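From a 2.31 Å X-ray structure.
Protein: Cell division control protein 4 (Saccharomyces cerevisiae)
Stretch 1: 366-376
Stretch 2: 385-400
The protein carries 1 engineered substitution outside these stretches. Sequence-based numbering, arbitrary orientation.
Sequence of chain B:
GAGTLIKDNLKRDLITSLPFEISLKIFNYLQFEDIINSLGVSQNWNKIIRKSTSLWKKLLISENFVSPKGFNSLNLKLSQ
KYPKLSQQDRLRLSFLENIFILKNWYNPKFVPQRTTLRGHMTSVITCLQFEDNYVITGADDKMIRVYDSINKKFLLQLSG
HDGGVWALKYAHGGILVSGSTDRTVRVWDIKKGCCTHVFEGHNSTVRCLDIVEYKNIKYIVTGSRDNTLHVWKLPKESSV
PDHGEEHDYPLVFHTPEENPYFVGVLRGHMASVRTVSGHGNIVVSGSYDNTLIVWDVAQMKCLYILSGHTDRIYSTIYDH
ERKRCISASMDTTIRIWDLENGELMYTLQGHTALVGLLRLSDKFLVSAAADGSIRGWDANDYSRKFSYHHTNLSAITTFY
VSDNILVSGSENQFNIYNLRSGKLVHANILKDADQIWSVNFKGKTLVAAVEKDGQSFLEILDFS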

ATOM      1  N   VAL B 366      10.424   3.541  -6.326  1.00 32.12           N
ATOM      2  CA  VAL B 366      10.319   4.689  -7.225  1.00 27.67           C
ATOM      3  C   VAL B 366      11.487   5.649  -7.041  1.00 28.10           C
ATOM      4  O   VAL B 366      11.870   5.970  -5.917  1.00 32.09           O
ATOM      5  CB  VAL B 366       8.988   5.446  -7.040  1.00 29.68           C
ATOM      6  CG1 VAL B 366       8.805   6.483  -8.147  1.00 27.33           C
ATOM      7  CG2 VAL B 366       7.821   4.471  -7.031  1.00 25.80           C
ATOM      8  N   SER B 367      12.049   6.106  -8.156  1.00 26.44           N
ATOM      9  CA  SER B 367      13.204   6.992  -8.125  1.00 29.62           C
ATOM     10  C   SER B 367      13.003   8.193  -9.042  1.00 31.26           C
ATOM     11  O   SER B 367      12.354   8.096 -10.092  1.00 30.41           O
ATOM     12  CB  SER B 367      14.461   6.235  -8.543  1.00 28.31           C
ATOM     13  OG  SER B 367      14.311   5.719  -9.860  1.00 33.85           O
ATOM     14  N   ALA B 368      13.568   9.323  -8.636  1.00 32.27           N
ATOM     15  CA  ALA B 368      13.404  10.574  -9.368  1.00 33.49           C
ATOM     16  C   ALA B 368      14.742  11.296  -9.448  1.00 31.84           C
ATOM     17  O   ALA B 368      15.512  11.297  -8.487  1.00 32.22           O
ATOM     18  CB  ALA B 368      12.356  11.447  -8.692  1.00 25.39           C
ATOM     19  N   ALA B 369      15.014  11.914 -10.593  1.00 31.72           N
ATOM     20  CA  ALA B 369      16.338  12.465 -10.865  1.00 28.77           C
ATOM     21  C   ALA B 369      16.297  13.941 -11.241  1.00 30.02           C
ATOM     22  O   ALA B 369      15.228  14.492 -11.501  1.00 30.57           O
ATOM     23  CB  ALA B 369      17.030  11.651 -11.959  1.00 25.72           C
ATOM     24  N   ALA B 370      17.471  14.568 -11.284  1.00 34.85           N
ATOM     25  CA  ALA B 370      17.587  16.010 -11.517  1.00 33.59           C
ATOM     26  C   ALA B 370      17.360  16.420 -12.971  1.00 36.35           C
ATOM     27  O   ALA B 370      17.430  17.603 -13.303  1.00 37.11           O
ATOM     28  CB  ALA B 370      18.949  16.518 -11.031  1.00 33.41           C
ATOM     29  N   ASP B 371      17.101  15.447 -13.838  1.00 40.30           N
ATOM     30  CA  ASP B 371      16.812  15.741 -15.238  1.00 41.01           C
ATOM     31  C   ASP B 371      15.308  15.722 -15.501  1.00 41.06           C
ATOM     32  O   ASP B 371      14.863  15.861 -16.641  1.00 43.32           O
ATOM     33  CB  ASP B 371      17.524  14.749 -16.156  1.00 46.29           C
ATOM     34  CG  ASP B 371      17.083  13.315 -15.924  1.00 49.75           C
ATOM     35  OD1 ASP B 371      16.331  13.067 -14.957  1.00 46.35           O
ATOM     36  OD2 ASP B 371      17.499  12.430 -16.704  1.00 54.03           O
ATOM     37  N   GLY B 372      14.532  15.530 -14.437  1.00 34.17           N
ATOM     38  CA  GLY B 372      13.083  15.507 -14.540  1.00 31.97           C
ATOM     39  C   GLY B 372      12.497  14.129 -14.787  1.00 30.65           C
ATOM     40  O   GLY B 372      11.291  13.990 -15.015  1.00 31.39           O
ATOM     41  N   SER B 373      13.344  13.108 -14.745  1.00 25.86           N
ATOM     42  CA  SER B 373      12.890  11.742 -14.982  1.00 30.16           C
ATOM     43  C   SER B 373      12.446  11.076 -13.687  1.00 33.74           C
ATOM     44  O   SER B 373      13.011  11.320 -12.620  1.00 29.90           O
ATOM     45  CB  SER B 373      13.990  10.906 -15.642  1.00 26.42           C
ATOM     46  OG  SER B 373      15.136  10.839 -14.813  1.00 32.96           O
ATOM     47  N   ILE B 374      11.426  10.234 -13.800  1.00 34.51           N
ATOM     48  CA  ILE B 374      10.933   9.438 -12.690  1.00 33.73           C
ATOM     49  C   ILE B 374      10.818   7.998 -13.180  1.00 37.72           C
ATOM     50  O   ILE B 374      10.311   7.755 -14.276  1.00 35.29           O
ATOM     51  CB  ILE B 374       9.549   9.931 -12.235  1.00 32.31           C
ATOM     52  CG1 ILE B 374       9.629  11.383 -11.760  1.00 33.27           C
ATOM     53  CG2 ILE B 374       8.990   9.043 -11.133  1.00 28.20           C
ATOM     54  CD1 ILE B 374       8.286  12.068 -11.696  1.00 31.24           C
ATOM     55  N   ARG B 375      11.294   7.047 -12.380  1.00 34.25           N
ATOM     56  CA  ARG B 375      11.255   5.640 -12.765  1.00 34.22           C
ATOM     57  C   ARG B 375      10.584   4.768 -11.712  1.00 34.23           C
ATOM     58  O   ARG B 375      10.839   4.910 -10.515  1.00 33.27           O
ATOM     59  CB  ARG B 375      12.668   5.110 -13.021  1.00 38.29           C
ATOM     60  CG  ARG B 375      13.392   5.765 -14.172  1.00 43.54           C
ATOM     61  CD  ARG B 375      13.018   5.134 -15.498  1.00 48.87           C
ATOM     62  NE  ARG B 375      13.716   5.788 -16.599  1.00 55.88           N
ATOM     63  CZ  ARG B 375      13.689   5.367 -17.857  1.00 60.10           C
ATOM     64  NH1 ARG B 375      13.001   4.281 -18.181  1.00 62.95           N
ATOM     65  NH2 ARG B 375      14.356   6.032 -18.790  1.00 61.26           N
ATOM     66  N   GLY B 376       9.736   3.853 -12.171  1.00 30.82           N
ATOM     67  CA  GLY B 376       9.131   2.869 -11.296  1.00 28.51           C
ATOM     68  C   GLY B 376       9.704   1.482 -11.527  1.00 32.75           C
ATOM     69  O   GLY B 376       9.719   0.977 -12.651  1.00 29.56           O
TER
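Stretch 2, residues 385-400: KFSYHHTNLSAITTFY

I374 N to Y388 O, Y388 N to I374 O and G376 N to F386 O are backbone hydrogen bonds of 2.8 Å each, forming a tight ladder in which strand 385-389 runs antiparallel to strand 373-376, their directions 170° apart and their axes approaching to 4.6 Å. G376 O accepts twice, from K385 N at 2.8 Å and from F386 N at 3.3 Å. R375 pairs with S387 between these rungs and S373 with H389 just beyond them, both as non-hydrogen-bonded pairs. Beyond S373 the ladder extends through H390 N to G372 O (3.0 Å), while the end of the H389 side chain comes nearer stretch 1, and NE2 donates to D371 O (2.8 Å). A type I turn, H390 to L393, then reverses the chain, bringing S394 O to 3.1 Å from G372 CA; a side chain at G372 would clash with that oxygen. Farther on the chain runs roughly antiparallel to the start of stretch 1 (157°, axes no closer than 7.0 Å); I396 N makes a weak hydrogen bond to A369 O (3.4 Å). F386 folds its ring over G376, whose CA lies 3.5 Å from the ring centroid. I396 CG1 meets I374 CG1 at 4.0 Å, and F399 packs on A368 (CD1 to CB, 3.6 Å) and V366 (CE2 to CG1, 3.5 Å).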

ATOM      1  N   LYS B 385       8.599  -0.914 -14.366  1.00 36.84           N
ATOM      2  CA  LYS B 385       7.138  -0.874 -14.305  1.00 36.96           C
ATOM      3  C   LYS B 385       6.572   0.386 -14.937  1.00 36.21           C
ATOM      4  O   LYS B 385       5.567   0.330 -15.638  1.00 37.55           O
ATOM      5  CB  LYS B 385       6.647  -1.004 -12.864  1.00 38.48           C
ATOM      6  CG  LYS B 385       7.224  -2.196 -12.132  1.00 42.36           C
ATOM      7  CD  LYS B 385       6.963  -3.486 -12.884  1.00 42.59           C
ATOM      8  CE  LYS B 385       5.495  -3.852 -12.861  1.00 47.72           C
ATOM      9  NZ  LYS B 385       5.299  -5.276 -13.266  1.00 52.73           N
ATOM     10  N   PHE B 386       7.206   1.525 -14.679  1.00 37.46           N
ATOM     11  CA  PHE B 386       6.780   2.772 -15.304  1.00 31.83           C
ATOM     12  C   PHE B 386       7.900   3.795 -15.464  1.00 32.57           C
ATOM     13  O   PHE B 386       8.941   3.707 -14.819  1.00 32.39           O
ATOM     14  CB  PHE B 386       5.554   3.384 -14.601  1.00 29.08           C
ATOM     15  CG  PHE B 386       5.751   3.682 -13.129  1.00 33.95           C
ATOM     16  CD1 PHE B 386       6.397   4.838 -12.717  1.00 32.02           C
ATOM     17  CD2 PHE B 386       5.241   2.829 -12.163  1.00 30.79           C
ATOM     18  CE1 PHE B 386       6.557   5.124 -11.370  1.00 25.97           C
ATOM     19  CE2 PHE B 386       5.397   3.108 -10.818  1.00 32.57           C
ATOM     20  CZ  PHE B 386       6.058   4.257 -10.420  1.00 29.46           C
ATOM     21  N   SER B 387       7.665   4.763 -16.339  1.00 37.31           N
ATOM     22  CA  SER B 387       8.650   5.784 -16.648  1.00 37.54           C
ATOM     23  C   SER B 387       7.935   7.095 -16.947  1.00 36.90           C
ATOM     24  O   SER B 387       7.022   7.136 -17.777  1.00 38.23           O
ATOM     25  CB  SER B 387       9.486   5.354 -17.855  1.00 36.24           C
ATOM     26  OG  SER B 387      10.390   6.376 -18.235  1.00 43.07           O
ATOM     27  N   TYR B 388       8.337   8.162 -16.260  1.00 30.54           N
ATOM     28  CA  TYR B 388       7.741   9.473 -16.493  1.00 32.03           C
ATOM     29  C   TYR B 388       8.798  10.560 -16.590  1.00 33.41           C
ATOM     30  O   TYR B 388       9.917  10.397 -16.102  1.00 31.37           O
ATOM     31  CB  TYR B 388       6.731   9.827 -15.397  1.00 33.47           C
ATOM     32  CG  TYR B 388       5.532   8.906 -15.342  1.00 35.62           C
ATOM     33  CD1 TYR B 388       4.535   8.970 -16.309  1.00 35.88           C
ATOM     34  CD2 TYR B 388       5.395   7.977 -14.319  1.00 33.96           C
ATOM     35  CE1 TYR B 388       3.439   8.128 -16.259  1.00 36.24           C
ATOM     36  CE2 TYR B 388       4.306   7.135 -14.257  1.00 33.45           C
ATOM     37  CZ  TYR B 388       3.331   7.213 -15.226  1.00 38.12           C
ATOM     38  OH  TYR B 388       2.247   6.369 -15.158  1.00 35.05           O
ATOM     39  N   HIS B 389       8.432  11.673 -17.217  1.00 31.86           N
ATOM     40  CA  HIS B 389       9.337  12.801 -17.365  1.00 33.84           C
ATOM     41  C   HIS B 389       8.553  14.112 -17.374  1.00 32.63           C
ATOM     42  O   HIS B 389       7.621  14.278 -18.154  1.00 31.86           O
ATOM     43  CB  HIS B 389      10.132  12.661 -18.664  1.00 35.08           C
ATOM     44  CG  HIS B 389      11.567  13.059 -18.540  1.00 43.08           C
ATOM     45  ND1 HIS B 389      12.600  12.150 -18.626  1.00 45.14           N
ATOM     46  CD2 HIS B 389      12.145  14.266 -18.335  1.00 48.19           C
ATOM     47  CE1 HIS B 389      13.752  12.781 -18.486  1.00 46.51           C
ATOM     48  NE2 HIS B 389      13.503  14.066 -18.305  1.00 48.25           N
ATOM     49  N   HIS B 390       8.917  15.036 -16.494  1.00 30.90           N
ATOM     50  CA  HIS B 390       8.311  16.359 -16.522  1.00 31.18           C
ATOM     51  C   HIS B 390       8.737  17.064 -17.811  1.00 29.99           C
ATOM     52  O   HIS B 390       9.925  17.128 -18.127  1.00 29.01           O
ATOM     53  CB  HIS B 390       8.700  17.165 -15.278  1.00 31.90           C
ATOM     54  CG  HIS B 390       7.967  16.747 -14.038  1.00 34.88           C
ATOM     55  ND1 HIS B 390       7.853  17.558 -12.928  1.00 32.52           N
ATOM     56  CD2 HIS B 390       7.306  15.603 -13.739  1.00 30.75           C
ATOM     57  CE1 HIS B 390       7.154  16.932 -11.999  1.00 36.42           C
ATOM     58  NE2 HIS B 390       6.811  15.743 -12.464  1.00 34.33           N
ATOM     59  N   THR B 391       7.760  17.570 -18.557  1.00 28.88           N
ATOM     60  CA  THR B 391       7.994  18.061 -19.914  1.00 31.82           C
ATOM     61  C   THR B 391       8.924  19.270 -19.997  1.00 36.53           C
ATOM     62  O   THR B 391       9.519  19.522 -21.043  1.00 40.25           O
ATOM     63  CB  THR B 391       6.670  18.404 -20.635  1.00 36.38           C
ATOM     64  OG1 THR B 391       5.898  19.289 -19.816  1.00 37.88           O
ATOM     65  CG2 THR B 391       5.863  17.142 -20.912  1.00 33.11           C
ATOM     66  N   ASN B 392       9.049  20.028 -18.912  1.00 33.43           N
ATOM     67  CA  ASN B 392       9.954  21.175 -18.943  1.00 37.84           C
ATOM     68  C   ASN B 392      11.378  20.792 -18.554  1.00 33.70           C
ATOM     69  O   ASN B 392      12.257  21.647 -18.468  1.00 33.29           O
ATOM     70  CB  ASN B 392       9.431  22.357 -18.115  1.00 38.76           C
ATOM     71  CG  ASN B 392       9.344  22.050 -16.632  1.00 47.49           C
ATOM     72  OD1 ASN B 392       9.685  20.954 -16.182  1.00 48.80           O
ATOM     73  ND2 ASN B 392       8.892  23.031 -15.859  1.00 50.55           N
ATOM     74  N   LEU B 393      11.588  19.499 -18.324  1.00 36.76           N
ATOM     75  CA  LEU B 393      12.918  18.952 -18.069  1.00 38.39           C
ATOM     76  C   LEU B 393      13.576  19.588 -16.849  1.00 40.12           C
ATOM     77  O   LEU B 393      14.801  19.656 -16.751  1.00 40.26           O
ATOM     78  CB  LEU B 393      13.808  19.114 -19.306  1.00 36.35           C
ATOM     79  CG  LEU B 393      13.230  18.504 -20.581  1.00 37.87           C
ATOM     80  CD1 LEU B 393      14.155  18.740 -21.767  1.00 37.07           C
ATOM     81  CD2 LEU B 393      12.958  17.014 -20.387  1.00 32.08           C
ATOM     82  N   SER B 394      12.755  20.059 -15.921  1.00 38.52           N
ATOM     83  CA  SER B 394      13.262  20.627 -14.684  1.00 42.57           C
ATOM     84  C   SER B 394      13.487  19.510 -13.674  1.00 38.14           C
ATOM     85  O   SER B 394      12.816  18.479 -13.713  1.00 34.28           O
ATOM     86  CB  SER B 394      12.278  21.651 -14.122  1.00 45.36           C
ATOM     87  OG  SER B 394      11.019  21.045 -13.865  1.00 48.74           O
ATOM     88  N   ALA B 395      14.437  19.727 -12.772  1.00 36.01           N
ATOM     89  CA  ALA B 395      14.773  18.757 -11.742  1.00 36.45           C
ATOM     90  C   ALA B 395      13.570  18.422 -10.867  1.00 38.37           C
ATOM     91  O   ALA B 395      12.828  19.315 -10.454  1.00 36.83           O
ATOM     92  CB  ALA B 395      15.900  19.301 -10.888  1.00 30.84           C
ATOM     93  N   ILE B 396      13.373  17.136 -10.581  1.00 30.68           N
ATOM     94  CA  ILE B 396      12.313  16.745  -9.659  1.00 30.15           C
ATOM     95  C   ILE B 396      12.681  17.157  -8.240  1.00 32.41           C
ATOM     96  O   ILE B 396      13.702  16.724  -7.707  1.00 37.31           O
ATOM     97  CB  ILE B 396      12.037  15.235  -9.689  1.00 34.82           C
ATOM     98  CG1 ILE B 396      11.705  14.782 -11.113  1.00 30.19           C
ATOM     99  CG2 ILE B 396      10.887  14.891  -8.743  1.00 29.02           C
ATOM    100  CD1 ILE B 396      10.520  15.505 -11.716  1.00 30.23           C
ATOM    101  N   THR B 397      11.857  18.003  -7.631  1.00 28.17           N
ATOM    102  CA  THR B 397      12.134  18.484  -6.282  1.00 29.15           C
ATOM    103  C   THR B 397      11.498  17.585  -5.224  1.00 33.68           C
ATOM    104  O   THR B 397      12.027  17.433  -4.123  1.00 31.46           O
ATOM    105  CB  THR B 397      11.639  19.928  -6.089  1.00 34.74           C
ATOM    106  OG1 THR B 397      10.274  20.019  -6.506  1.00 41.48           O
ATOM    107  CG2 THR B 397      12.469  20.889  -6.920  1.00 36.38           C
ATOM    108  N   THR B 398      10.363  16.983  -5.567  1.00 30.08           N
ATOM    109  CA  THR B 398       9.651  16.123  -4.629  1.00 30.87           C
ATOM    110  C   THR B 398       8.649  15.223  -5.346  1.00 30.14           C
ATOM    111  O   THR B 398       8.146  15.565  -6.414  1.00 31.01           O
ATOM    112  CB  THR B 398       8.904  16.951  -3.545  1.00 33.75           C
ATOM    113  OG1 THR B 398       8.300  16.069  -2.594  1.00 31.28           O
ATOM    114  CG2 THR B 398       7.814  17.820  -4.169  1.00 24.88           C
ATOM    115  N   PHE B 399       8.374  14.068  -4.755  1.00 27.63           N
ATOM    116  CA  PHE B 399       7.267  13.233  -5.201  1.00 27.29           C
ATOM    117  C   PHE B 399       6.802  12.352  -4.058  1.00 30.06           C
ATOM    118  O   PHE B 399       7.518  12.157  -3.080  1.00 30.70           O
ATOM    119  CB  PHE B 399       7.646  12.379  -6.419  1.00 28.71           C
ATOM    120  CG  PHE B 399       8.471  11.158  -6.090  1.00 30.75           C
ATOM    121  CD1 PHE B 399       9.854  11.221  -6.082  1.00 30.07           C
ATOM    122  CD2 PHE B 399       7.862   9.941  -5.814  1.00 27.36           C
ATOM    123  CE1 PHE B 399      10.615  10.099  -5.796  1.00 33.07           C
ATOM    124  CE2 PHE B 399       8.613   8.817  -5.521  1.00 25.09           C
ATOM    125  CZ  PHE B 399       9.992   8.893  -5.514  1.00 29.91           C
ATOM    126  N   TYR B 400       5.594  11.821  -4.184  1.00 30.57           N
ATOM    127  CA  TYR B 400       5.093  10.862  -3.218  1.00 27.56           C
ATOM    128  C   TYR B 400       4.328   9.810  -3.984  1.00 28.81           C
ATOM    129  O   TYR B 400       3.831  10.078  -5.079  1.00 28.93           O
ATOM    130  CB  TYR B 400       4.202  11.534  -2.178  1.00 27.03           C
ATOM    131  CG  TYR B 400       4.115  10.762  -0.873  1.00 32.12           C
ATOM    132  CD1 TYR B 400       5.078  10.926   0.115  1.00 28.68           C
ATOM    133  CD2 TYR B 400       3.069   9.873  -0.632  1.00 28.21           C
ATOM    134  CE1 TYR B 400       5.004  10.226   1.309  1.00 35.60           C
ATOM    135  CE2 TYR B 400       2.987   9.169   0.563  1.00 28.16           C
ATOM    136  CZ  TYR B 400       3.957   9.351   1.527  1.00 35.51           C
ATOM    137  OH  TYR B 400       3.882   8.656   2.714  1.00 40.36           O
TER
HETATM  138  O   HOH W   1      12.028   7.972 -16.829  1.00 47.02           O